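Local atomic coordinates of tRNA (cytosine(38)-C(5))-methyltransferase (Schizosaccharomyces pombe, PDB entry 6FDF), a protein that methylates cytosine 38 in the anticodon loop of tRNA(Asp) at carbon 5, taking the methyl group from S-adenosyl-L-methionine. Residues I36-D41 with D72-K77; M61-L66 with L106-V111. All blocks are in the same frame, centred on the assembly; numbering follows the deposited sequence.

Interaction 1. Residues I36-D41 with D72-K77; sequences IVCAID and DAFDCK. With SAH (S-adenosyl-L-homocysteine), chain E.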
ATOM      1  N   ILE A  36       0.092 -11.700 -14.531  1.00 43.62           N
ATOM      2  CA  ILE A  36       0.800 -10.424 -14.534  1.00 38.25           C
ATOM      3  C   ILE A  36       1.744 -10.442 -15.726  1.00 37.94           C
ATOM      4  O   ILE A  36       2.787 -11.107 -15.700  1.00 44.13           O
ATOM      5  CB  ILE A  36       1.570 -10.173 -13.221  1.00 39.43           C
ATOM      6  CG1 ILE A  36       0.633 -10.222 -12.014  1.00 46.05           C
ATOM      7  CG2 ILE A  36       2.285  -8.824 -13.270  1.00 35.21           C
ATOM      8  CD1 ILE A  36      -0.485  -9.255 -12.089  1.00 50.23           C
ATOM      9  N   VAL A  37       1.361  -9.743 -16.793  1.00 34.10           N
ATOM     10  CA  VAL A  37       2.191  -9.708 -17.991  1.00 38.12           C
ATOM     11  C   VAL A  37       3.500  -8.988 -17.705  1.00 37.95           C
ATOM     12  O   VAL A  37       4.576  -9.406 -18.160  1.00 37.74           O
ATOM     13  CB  VAL A  37       1.410  -9.047 -19.141  1.00 36.81           C
ATOM     14  CG1 VAL A  37       2.314  -8.798 -20.338  1.00 37.07           C
ATOM     15  CG2 VAL A  37       0.222  -9.910 -19.530  1.00 35.19           C
ATOM     16  N   CYS A  38       3.432  -7.900 -16.945  1.00 35.31           N
ATOM     17  CA  CYS A  38       4.610  -7.121 -16.604  1.00 36.70           C
ATOM     18  C   CYS A  38       4.314  -6.362 -15.324  1.00 32.25           C
ATOM     19  O   CYS A  38       3.184  -5.916 -15.106  1.00 32.54           O
ATOM     20  CB  CYS A  38       4.994  -6.138 -17.717  1.00 38.19           C
ATOM     21  SG  CYS A  38       6.667  -5.437 -17.551  1.00 43.05           S
ATOM     22  N   ALA A  39       5.334  -6.226 -14.489  1.00 31.87           N
ATOM     23  CA  ALA A  39       5.311  -5.355 -13.322  1.00 30.25           C
ATOM     24  C   ALA A  39       6.399  -4.316 -13.535  1.00 32.83           C
ATOM     25  O   ALA A  39       7.532  -4.673 -13.866  1.00 36.63           O
ATOM     26  CB  ALA A  39       5.543  -6.150 -12.038  1.00 31.06           C
ATOM     27  N   ILE A  40       6.058  -3.039 -13.405  1.00 29.20           N
ATOM     28  CA  ILE A  40       6.988  -1.967 -13.752  1.00 28.67           C
ATOM     29  C   ILE A  40       7.290  -1.139 -12.514  1.00 31.83           C
ATOM     30  O   ILE A  40       6.372  -0.613 -11.872  1.00 29.08           O
ATOM     31  CB  ILE A  40       6.433  -1.079 -14.873  1.00 32.09           C
ATOM     32  CG1 ILE A  40       6.196  -1.915 -16.132  1.00 35.64           C
ATOM     33  CG2 ILE A  40       7.406   0.046 -15.173  1.00 33.51           C
ATOM     34  CD1 ILE A  40       5.751  -1.105 -17.327  1.00 37.87           C
ATOM     35  N   ASP A  41       8.576  -1.008 -12.196  1.00 31.71           N
ATOM     36  CA  ASP A  41       9.019  -0.148 -11.109  1.00 30.09           C
ATOM     37  C   ASP A  41      10.439   0.300 -11.417  1.00 33.21           C
ATOM     38  O   ASP A  41      11.234  -0.451 -11.986  1.00 32.95           O
ATOM     39  CB  ASP A  41       8.944  -0.864  -9.751  1.00 30.56           C
ATOM     40  CG  ASP A  41       8.900   0.102  -8.575  1.00 34.70           C
ATOM     41  OD1 ASP A  41       9.875   0.862  -8.389  1.00 35.17           O
ATOM     42  OD2 ASP A  41       7.884   0.102  -7.842  1.00 32.37           O
ATOM     43  N   ASP A  72       0.206  -1.282 -25.981  1.00 33.13           N
ATOM     44  CA  ASP A  72      -0.350  -2.204 -26.967  1.00 36.10           C
ATOM     45  C   ASP A  72       0.324  -3.566 -26.885  1.00 38.91           C
ATOM     46  O   ASP A  72      -0.343  -4.606 -26.953  1.00 39.05           O
ATOM     47  CB  ASP A  72      -0.195  -1.635 -28.377  1.00 39.51           C
ATOM     48  CG  ASP A  72      -1.130  -0.470 -28.652  1.00 37.78           C
ATOM     49  OD1 ASP A  72      -2.142  -0.329 -27.933  1.00 34.71           O
ATOM     50  OD2 ASP A  72      -0.855   0.295 -29.605  1.00 41.74           O
ATOM     51  N   ALA A  73       1.651  -3.578 -26.750  1.00 36.96           N
ATOM     52  CA  ALA A  73       2.375  -4.838 -26.620  1.00 36.02           C
ATOM     53  C   ALA A  73       2.009  -5.570 -25.332  1.00 35.59           C
ATOM     54  O   ALA A  73       1.892  -6.801 -25.328  1.00 35.32           O
ATOM     55  CB  ALA A  73       3.879  -4.581 -26.684  1.00 38.81           C
ATOM     56  N   PHE A  74       1.843  -4.836 -24.226  1.00 33.34           N
ATOM     57  CA  PHE A  74       1.400  -5.469 -22.984  1.00 33.34           C
ATOM     58  C   PHE A  74       0.042  -6.138 -23.160  1.00 36.01           C
ATOM     59  O   PHE A  74      -0.191  -7.232 -22.631  1.00 37.01           O
ATOM     60  CB  PHE A  74       1.336  -4.441 -21.852  1.00 32.77           C
ATOM     61  CG  PHE A  74       2.678  -3.937 -21.411  1.00 34.60           C
ATOM     62  CD1 PHE A  74       3.757  -4.802 -21.298  1.00 40.71           C
ATOM     63  CD2 PHE A  74       2.862  -2.600 -21.099  1.00 36.20           C
ATOM     64  CE1 PHE A  74       4.998  -4.341 -20.893  1.00 45.22           C
ATOM     65  CE2 PHE A  74       4.103  -2.131 -20.697  1.00 37.51           C
ATOM     66  CZ  PHE A  74       5.170  -3.002 -20.592  1.00 41.22           C
ATOM     67  N   ASP A  75      -0.882  -5.466 -23.848  1.00 31.77           N
ATOM     68  CA  ASP A  75      -2.199  -6.010 -24.182  1.00 33.31           C
ATOM     69  C   ASP A  75      -2.921  -6.536 -22.937  1.00 34.66           C
ATOM     70  O   ASP A  75      -3.317  -7.700 -22.854  1.00 35.81           O
ATOM     71  CB  ASP A  75      -2.074  -7.099 -25.249  1.00 35.52           C
ATOM     72  CG  ASP A  75      -3.418  -7.540 -25.792  1.00 38.96           C
ATOM     73  OD1 ASP A  75      -4.311  -6.678 -25.946  1.00 41.35           O
ATOM     74  OD2 ASP A  75      -3.578  -8.748 -26.061  1.00 43.99           O
ATOM     75  N   CYS A  76      -3.087  -5.654 -21.956  1.00 31.49           N
ATOM     76  CA  CYS A  76      -3.640  -6.028 -20.661  1.00 33.20           C
ATOM     77  C   CYS A  76      -5.039  -5.455 -20.475  1.00 35.06           C
ATOM     78  O   CYS A  76      -5.315  -4.312 -20.855  1.00 33.64           O
ATOM     79  CB  CYS A  76      -2.726  -5.569 -19.525  1.00 31.84           C
ATOM     80  SG  CYS A  76      -1.254  -6.600 -19.376  1.00 33.84           S
ATOM     81  N   LYS A  77      -5.916  -6.262 -19.888  1.00 31.51           N
ATOM     82  CA  LYS A  77      -7.302  -5.881 -19.688  1.00 31.94           C
ATOM     83  C   LYS A  77      -7.545  -5.247 -18.325  1.00 31.42           C
ATOM     84  O   LYS A  77      -8.542  -4.534 -18.150  1.00 31.34           O
ATOM     85  CB  LYS A  77      -8.185  -7.117 -19.876  1.00 34.41           C
ATOM     86  CG  LYS A  77      -9.678  -6.867 -19.837  1.00 42.26           C
ATOM     87  CD  LYS A  77     -10.443  -8.139 -20.196  1.00 51.24           C
ATOM     88  CE  LYS A  77     -10.719  -8.242 -21.696  1.00 58.04           C
ATOM     89  NZ  LYS A  77      -9.505  -8.103 -22.547  1.00 61.17           N
TER
HETATM   90  N   SAH E 401       2.135  -0.489  -4.766  0.96 61.61           N
HETATM   91  CA  SAH E 401       3.468  -1.009  -4.549  0.96 62.54           C
HETATM   92  CB  SAH E 401       4.455   0.101  -4.179  0.96 60.64           C
HETATM   93  CG  SAH E 401       4.017   1.453  -4.737  0.96 59.67           C
HETATM   94  SD  SAH E 401       4.925   2.803  -4.048  0.96 52.52           S
HETATM   95  C   SAH E 401       3.436  -2.070  -3.496  0.96 68.45           C
HETATM   96  O   SAH E 401       2.325  -2.409  -3.032  0.96 57.48           O
HETATM   97  OXT SAH E 401       4.525  -2.573  -3.145  0.96 67.81           O
HETATM   98  C5' SAH E 401       5.228   3.614  -5.578  0.96 42.54           C
HETATM   99  C4' SAH E 401       6.260   2.818  -6.376  0.96 33.21           C
HETATM  100  O4' SAH E 401       6.341   3.404  -7.662  0.96 32.56           O
HETATM  101  C3' SAH E 401       7.659   2.838  -5.759  0.96 35.86           C
HETATM  102  O3' SAH E 401       8.161   1.507  -5.650  0.96 35.19           O
HETATM  103  C2' SAH E 401       8.513   3.592  -6.781  0.96 33.90           C
HETATM  104  O2' SAH E 401       9.809   3.005  -6.938  0.96 35.33           O
HETATM  105  C1' SAH E 401       7.699   3.452  -8.062  0.96 28.13           C
HETATM  106  N9  SAH E 401       7.813   4.598  -8.989  0.96 32.80           N
HETATM  107  C8  SAH E 401       7.725   5.910  -8.689  0.96 33.09           C
HETATM  108  N7  SAH E 401       7.876   6.665  -9.804  0.96 33.36           N
HETATM  109  C5  SAH E 401       8.063   5.836 -10.850  0.96 33.08           C
HETATM  110  C6  SAH E 401       8.283   5.977 -12.303  0.96 34.05           C
HETATM  111  N6  SAH E 401       8.335   7.197 -12.881  0.96 35.72           N
HETATM  112  N1  SAH E 401       8.430   4.838 -13.021  0.96 33.33           N
HETATM  113  C2  SAH E 401       8.379   3.619 -12.455  0.96 28.37           C
HETATM  114  N3  SAH E 401       8.182   3.417 -11.139  0.96 29.09           N
HETATM  115  C4  SAH E 401       8.027   4.474 -10.300  0.96 32.60           C

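Interaction 2. Residues M61-L66 with L106-V111; sequences MDISTL and LNILNV. With SAH (S-adenosyl-L-homocysteine), chain E.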
ATOM      1  N   MET A  61      11.812   0.324 -15.519  1.00 38.13           N
ATOM      2  CA  MET A  61      11.394   1.234 -16.574  1.00 40.51           C
ATOM      3  C   MET A  61      10.739   2.458 -15.950  1.00 43.85           C
ATOM      4  O   MET A  61       9.987   2.337 -14.982  1.00 40.46           O
ATOM      5  CB  MET A  61      10.434   0.532 -17.540  1.00 42.80           C
ATOM      6  CG  MET A  61       9.748   1.434 -18.535  1.00 57.75           C
ATOM      7  SD  MET A  61       9.067   0.503 -19.920  1.00 61.10           S
ATOM      8  CE  MET A  61       9.085  -1.177 -19.285  1.00 52.20           C
ATOM      9  N   ASP A  62      11.044   3.628 -16.509  1.00 42.63           N
ATOM     10  CA  ASP A  62      10.429   4.883 -16.088  1.00 40.82           C
ATOM     11  C   ASP A  62       9.051   4.975 -16.732  1.00 33.13           C
ATOM     12  O   ASP A  62       8.938   5.099 -17.957  1.00 33.94           O
ATOM     13  CB  ASP A  62      11.319   6.058 -16.489  1.00 43.26           C
ATOM     14  CG  ASP A  62      10.737   7.411 -16.106  1.00 44.73           C
ATOM     15  OD1 ASP A  62       9.652   7.472 -15.487  1.00 41.93           O
ATOM     16  OD2 ASP A  62      11.378   8.429 -16.439  1.00 50.67           O
ATOM     17  N   ILE A  63       7.999   4.932 -15.909  1.00 31.74           N
ATOM     18  CA  ILE A  63       6.632   4.943 -16.422  1.00 33.04           C
ATOM     19  C   ILE A  63       6.337   6.199 -17.230  1.00 33.37           C
ATOM     20  O   ILE A  63       5.475   6.182 -18.115  1.00 35.02           O
ATOM     21  CB  ILE A  63       5.667   4.743 -15.232  1.00 30.43           C
ATOM     22  CG1 ILE A  63       5.715   3.277 -14.796  1.00 30.14           C
ATOM     23  CG2 ILE A  63       4.230   5.167 -15.563  1.00 31.33           C
ATOM     24  CD1 ILE A  63       5.064   2.986 -13.466  1.00 30.19           C
ATOM     25  N   SER A  64       7.075   7.282 -16.992  1.00 34.39           N
ATOM     26  CA  SER A  64       6.878   8.486 -17.787  1.00 34.80           C
ATOM     27  C   SER A  64       7.346   8.334 -19.229  1.00 37.85           C
ATOM     28  O   SER A  64       7.015   9.189 -20.059  1.00 39.96           O
ATOM     29  CB  SER A  64       7.612   9.658 -17.149  1.00 43.13           C
ATOM     30  OG  SER A  64       9.003   9.551 -17.403  1.00 48.28           O
ATOM     31  N   THR A  65       8.087   7.273 -19.558  1.00 36.34           N
ATOM     32  CA  THR A  65       8.545   7.042 -20.920  1.00 36.92           C
ATOM     33  C   THR A  65       7.704   6.019 -21.665  1.00 37.50           C
ATOM     34  O   THR A  65       7.970   5.764 -22.844  1.00 39.20           O
ATOM     35  CB  THR A  65      10.017   6.597 -20.935  1.00 39.85           C
ATOM     36  OG1 THR A  65      10.125   5.254 -20.439  1.00 42.22           O
ATOM     37  CG2 THR A  65      10.869   7.525 -20.086  1.00 43.69           C
ATOM     38  N   LEU A  66       6.697   5.434 -21.014  1.00 36.91           N
ATOM     39  CA  LEU A  66       5.844   4.469 -21.689  1.00 34.22           C
ATOM     40  C   LEU A  66       5.069   5.139 -22.816  1.00 35.71           C
ATOM     41  O   LEU A  66       4.587   6.265 -22.680  1.00 39.66           O
ATOM     42  CB  LEU A  66       4.873   3.839 -20.685  1.00 30.92           C
ATOM     43  CG  LEU A  66       5.442   2.761 -19.764  1.00 32.67           C
ATOM     44  CD1 LEU A  66       4.440   2.440 -18.653  1.00 30.55           C
ATOM     45  CD2 LEU A  66       5.777   1.516 -20.565  1.00 45.05           C
ATOM     46  N   LEU A 106       0.727  11.559 -15.260  1.00 30.93           N
ATOM     47  CA  LEU A 106       0.118  12.334 -16.331  1.00 32.72           C
ATOM     48  C   LEU A 106       0.444  11.724 -17.686  1.00 35.67           C
ATOM     49  O   LEU A 106      -0.364  11.814 -18.620  1.00 35.08           O
ATOM     50  CB  LEU A 106       0.579  13.787 -16.262  1.00 41.26           C
ATOM     51  CG  LEU A 106       0.263  14.474 -14.931  1.00 48.63           C
ATOM     52  CD1 LEU A 106       0.725  15.927 -14.930  1.00 49.70           C
ATOM     53  CD2 LEU A 106      -1.227  14.368 -14.616  1.00 48.04           C
ATOM     54  N   ASN A 107       1.606  11.074 -17.802  1.00 35.11           N
ATOM     55  CA  ASN A 107       1.923  10.367 -19.037  1.00 33.24           C
ATOM     56  C   ASN A 107       0.945   9.226 -19.273  1.00 27.77           C
ATOM     57  O   ASN A 107       0.483   9.026 -20.404  1.00 32.55           O
ATOM     58  CB  ASN A 107       3.361   9.849 -19.004  1.00 32.53           C
ATOM     59  CG  ASN A 107       3.750   9.137 -20.292  1.00 34.60           C
ATOM     60  OD1 ASN A 107       3.788   9.744 -21.362  1.00 36.44           O
ATOM     61  ND2 ASN A 107       4.042   7.843 -20.191  1.00 35.27           N
ATOM     62  N   ILE A 108       0.603   8.473 -18.221  1.00 29.45           N
ATOM     63  CA  ILE A 108      -0.396   7.417 -18.374  1.00 32.38           C
ATOM     64  C   ILE A 108      -1.695   8.011 -18.902  1.00 32.32           C
ATOM     65  O   ILE A 108      -2.307   7.481 -19.835  1.00 30.11           O
ATOM     66  CB  ILE A 108      -0.618   6.672 -17.046  1.00 29.43           C
ATOM     67  CG1 ILE A 108       0.650   5.924 -16.623  1.00 30.10           C
ATOM     68  CG2 ILE A 108      -1.772   5.681 -17.176  1.00 31.35           C
ATOM     69  CD1 ILE A 108       0.595   5.409 -15.195  1.00 28.75           C
ATOM     70  N   LEU A 109      -2.139   9.120 -18.301  1.00 31.91           N
ATOM     71  CA  LEU A 109      -3.406   9.726 -18.701  1.00 31.52           C
ATOM     72  C   LEU A 109      -3.350  10.271 -20.122  1.00 31.21           C
ATOM     73  O   LEU A 109      -4.365  10.260 -20.830  1.00 32.95           O
ATOM     74  CB  LEU A 109      -3.785  10.853 -17.739  1.00 33.15           C
ATOM     75  CG  LEU A 109      -3.939  10.513 -16.256  1.00 31.29           C
ATOM     76  CD1 LEU A 109      -4.367  11.754 -15.479  1.00 35.83           C
ATOM     77  CD2 LEU A 109      -4.918   9.372 -16.051  1.00 34.64           C
ATOM     78  N   ASN A 110      -2.184  10.773 -20.544  1.00 31.19           N
ATOM     79  CA  ASN A 110      -2.022  11.295 -21.896  1.00 37.12           C
ATOM     80  C   ASN A 110      -1.933  10.186 -22.937  1.00 34.00           C
ATOM     81  O   ASN A 110      -2.309  10.396 -24.097  1.00 35.16           O
ATOM     82  CB  ASN A 110      -0.769  12.167 -21.972  1.00 41.60           C
ATOM     83  CG  ASN A 110      -1.018  13.589 -21.518  1.00 52.11           C
ATOM     84  OD1 ASN A 110      -2.117  14.121 -21.672  1.00 57.94           O
ATOM     85  ND2 ASN A 110       0.014  14.223 -20.967  1.00 57.33           N
ATOM     86  N   VAL A 111      -1.427   9.018 -22.557  1.00 30.29           N
ATOM     87  CA  VAL A 111      -1.246   7.941 -23.524  1.00 31.08           C
ATOM     88  C   VAL A 111      -2.470   7.028 -23.610  1.00 33.71           C
ATOM     89  O   VAL A 111      -2.760   6.486 -24.683  1.00 33.79           O
ATOM     90  CB  VAL A 111       0.026   7.151 -23.160  1.00 33.81           C
ATOM     91  CG1 VAL A 111       0.108   5.862 -23.943  1.00 39.78           C
ATOM     92  CG2 VAL A 111       1.271   8.014 -23.384  1.00 35.14           C
TER
HETATM   93  N   SAH E 401       2.135  -0.489  -4.766  0.96 61.61           N
HETATM   94  CA  SAH E 401       3.468  -1.009  -4.549  0.96 62.54           C
HETATM   95  CB  SAH E 401       4.455   0.101  -4.179  0.96 60.64           C
HETATM   96  CG  SAH E 401       4.017   1.453  -4.737  0.96 59.67           C
HETATM   97  SD  SAH E 401       4.925   2.803  -4.048  0.96 52.52           S
HETATM   98  C   SAH E 401       3.436  -2.070  -3.496  0.96 68.45           C
HETATM   99  O   SAH E 401       2.325  -2.409  -3.032  0.96 57.48           O
HETATM  100  OXT SAH E 401       4.525  -2.573  -3.145  0.96 67.81           O
HETATM  101  C5' SAH E 401       5.228   3.614  -5.578  0.96 42.54           C
HETATM  102  C4' SAH E 401       6.260   2.818  -6.376  0.96 33.21           C
HETATM  103  O4' SAH E 401       6.341   3.404  -7.662  0.96 32.56           O
HETATM  104  C3' SAH E 401       7.659   2.838  -5.759  0.96 35.86           C
HETATM  105  O3' SAH E 401       8.161   1.507  -5.650  0.96 35.19           O
HETATM  106  C2' SAH E 401       8.513   3.592  -6.781  0.96 33.90           C
HETATM  107  O2' SAH E 401       9.809   3.005  -6.938  0.96 35.33           O
HETATM  108  C1' SAH E 401       7.699   3.452  -8.062  0.96 28.13           C
HETATM  109  N9  SAH E 401       7.813   4.598  -8.989  0.96 32.80           N
HETATM  110  C8  SAH E 401       7.725   5.910  -8.689  0.96 33.09           C
HETATM  111  N7  SAH E 401       7.876   6.665  -9.804  0.96 33.36           N
HETATM  112  C5  SAH E 401       8.063   5.836 -10.850  0.96 33.08           C
HETATM  113  C6  SAH E 401       8.283   5.977 -12.303  0.96 34.05           C
HETATM  114  N6  SAH E 401       8.335   7.197 -12.881  0.96 35.72           N
HETATM  115  N1  SAH E 401       8.430   4.838 -13.021  0.96 33.33           N
HETATM  116  C2  SAH E 401       8.379   3.619 -12.455  0.96 28.37           C
HETATM  117  N3  SAH E 401       8.182   3.417 -11.139  0.96 29.09           N
HETATM  118  C4  SAH E 401       8.027   4.474 -10.300  0.96 32.60           C
HETATM  119  O   HOH W   1       5.088   8.742 -23.491  1.00 40.20           O

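Interaction 1. Residues I36-D41 with D72-K77
Val37 and Phe74 mark the closest backbone approach, CA to CA 6.6 Å, between the strand through residues 36-41 and the last turn of helix 68-74; no hydrogen bond joins the two segments. Asp75 breaks the helix with a positive phi of 53°, and the chain turns so that Cys76 also faces the strand. Phe74 contributes more buried surface than any other residue here, and much of its contact is made by the ring. Its CE1 lies 3.6 Å from Cys38 CB, while Ile40 CD1 approaches CZ and CE2 obliquely from further along the strand, 3.8 Å from CZ. The thiol of Cys38 is anti to the backbone N (chi1 -166°), which brings SG to 4.8 Å from the ring centroid in an oblique sulfur-aromatic contact. At the other end Val37 sets CB and CG2 against Cys76 SG, both at 3.6 Å, and CG1 beside the carbonyl oxygen of Phe74. This is a helix covering one side of the parallel part of the Rossmann-like sheet of class I methyltransferases; Leu14 of the adjoining strand 11-16 also touches Phe74, and Arg12 binds the carbonyl oxygens of Phe74 and Asp75. In this fold an acidic residue near the C-terminal end of the second strand commonly binds the cofactor ribose, here Asp41, whose OD1 accepts from O2' of S-adenosyl-L-homocysteine and whose OD2 accepts from O3', each at 2.6 Å. Both oxygens have a second donor, the backbone N of Asn43 for OD1 and that of Gly19 for OD2, which fix the carboxylate's rotation. An alanine here would probably leave both ribose hydroxyls without their acceptor and those two backbone N-H groups without their carboxylate partner.

Interaction 2. Residues M61-L66 with L106-V111
The loop after strand 58-60, which binds the adenine of S-adenosyl-L-homocysteine, rests against helix 103-111 chiefly through Asn107. With CG anti to its backbone N (chi1 -178°), Asn107 reaches into the 3-10 turn at 63-65 and its exit. ND2 donates to Leu66 O at 3.0 Å, nearly straight (173°), on a carbonyl lone pair and within the plane of the amide; a second, weak bond runs to Ile63 O. One water donates to both Leu66 O and Asn107 OD1, so both ends of the amide are engaged. Beside this polar grip, Ile63 CG2 meets Ile108 CD1 at 3.7 Å, while CG1 and CD1 of Ile63 lie against C2 of the adenine. Ile63 N donates to adenine N1 at 2.9 Å, almost in line, and N6 donates to Asp62 OD1. The same OD1 forms an Asx turn with Ser64 N, which meets it from above the carboxylate plane, and Ser64 OG bonds to OD2. Adenine is thus read through its N1 acceptor and N6 donor, a pairing that an oxo group at C6 would probably disrupt, by a turn whose carbonyls the Asn107 amide ties to the helix.

Overall arrangement
The centres of interactions 1 and 2 lie 13 Å apart, on the same side of the chain's centre. Their segments alternate along the chain, in the order 36-41, 61-66, 72-77 and 106-111, and helix 68-74 follows the adenine-binding loop. The two contacts meet in one hydrophobic cluster: Ile40 reaches Ile63 and Leu66, and Leu66 also packs against Phe74. Residues 36-41 lie on a strand of the parallel part of the seven-stranded sheet; helix 68-74 with the residues after it packs on that strand, and helix 103-111 packs on loop 61-66. Both interactions touch S-adenosyl-L-homocysteine, the first at its ribose and the second at its adenine, and together they supply part of the nucleoside end of the cofactor pocket.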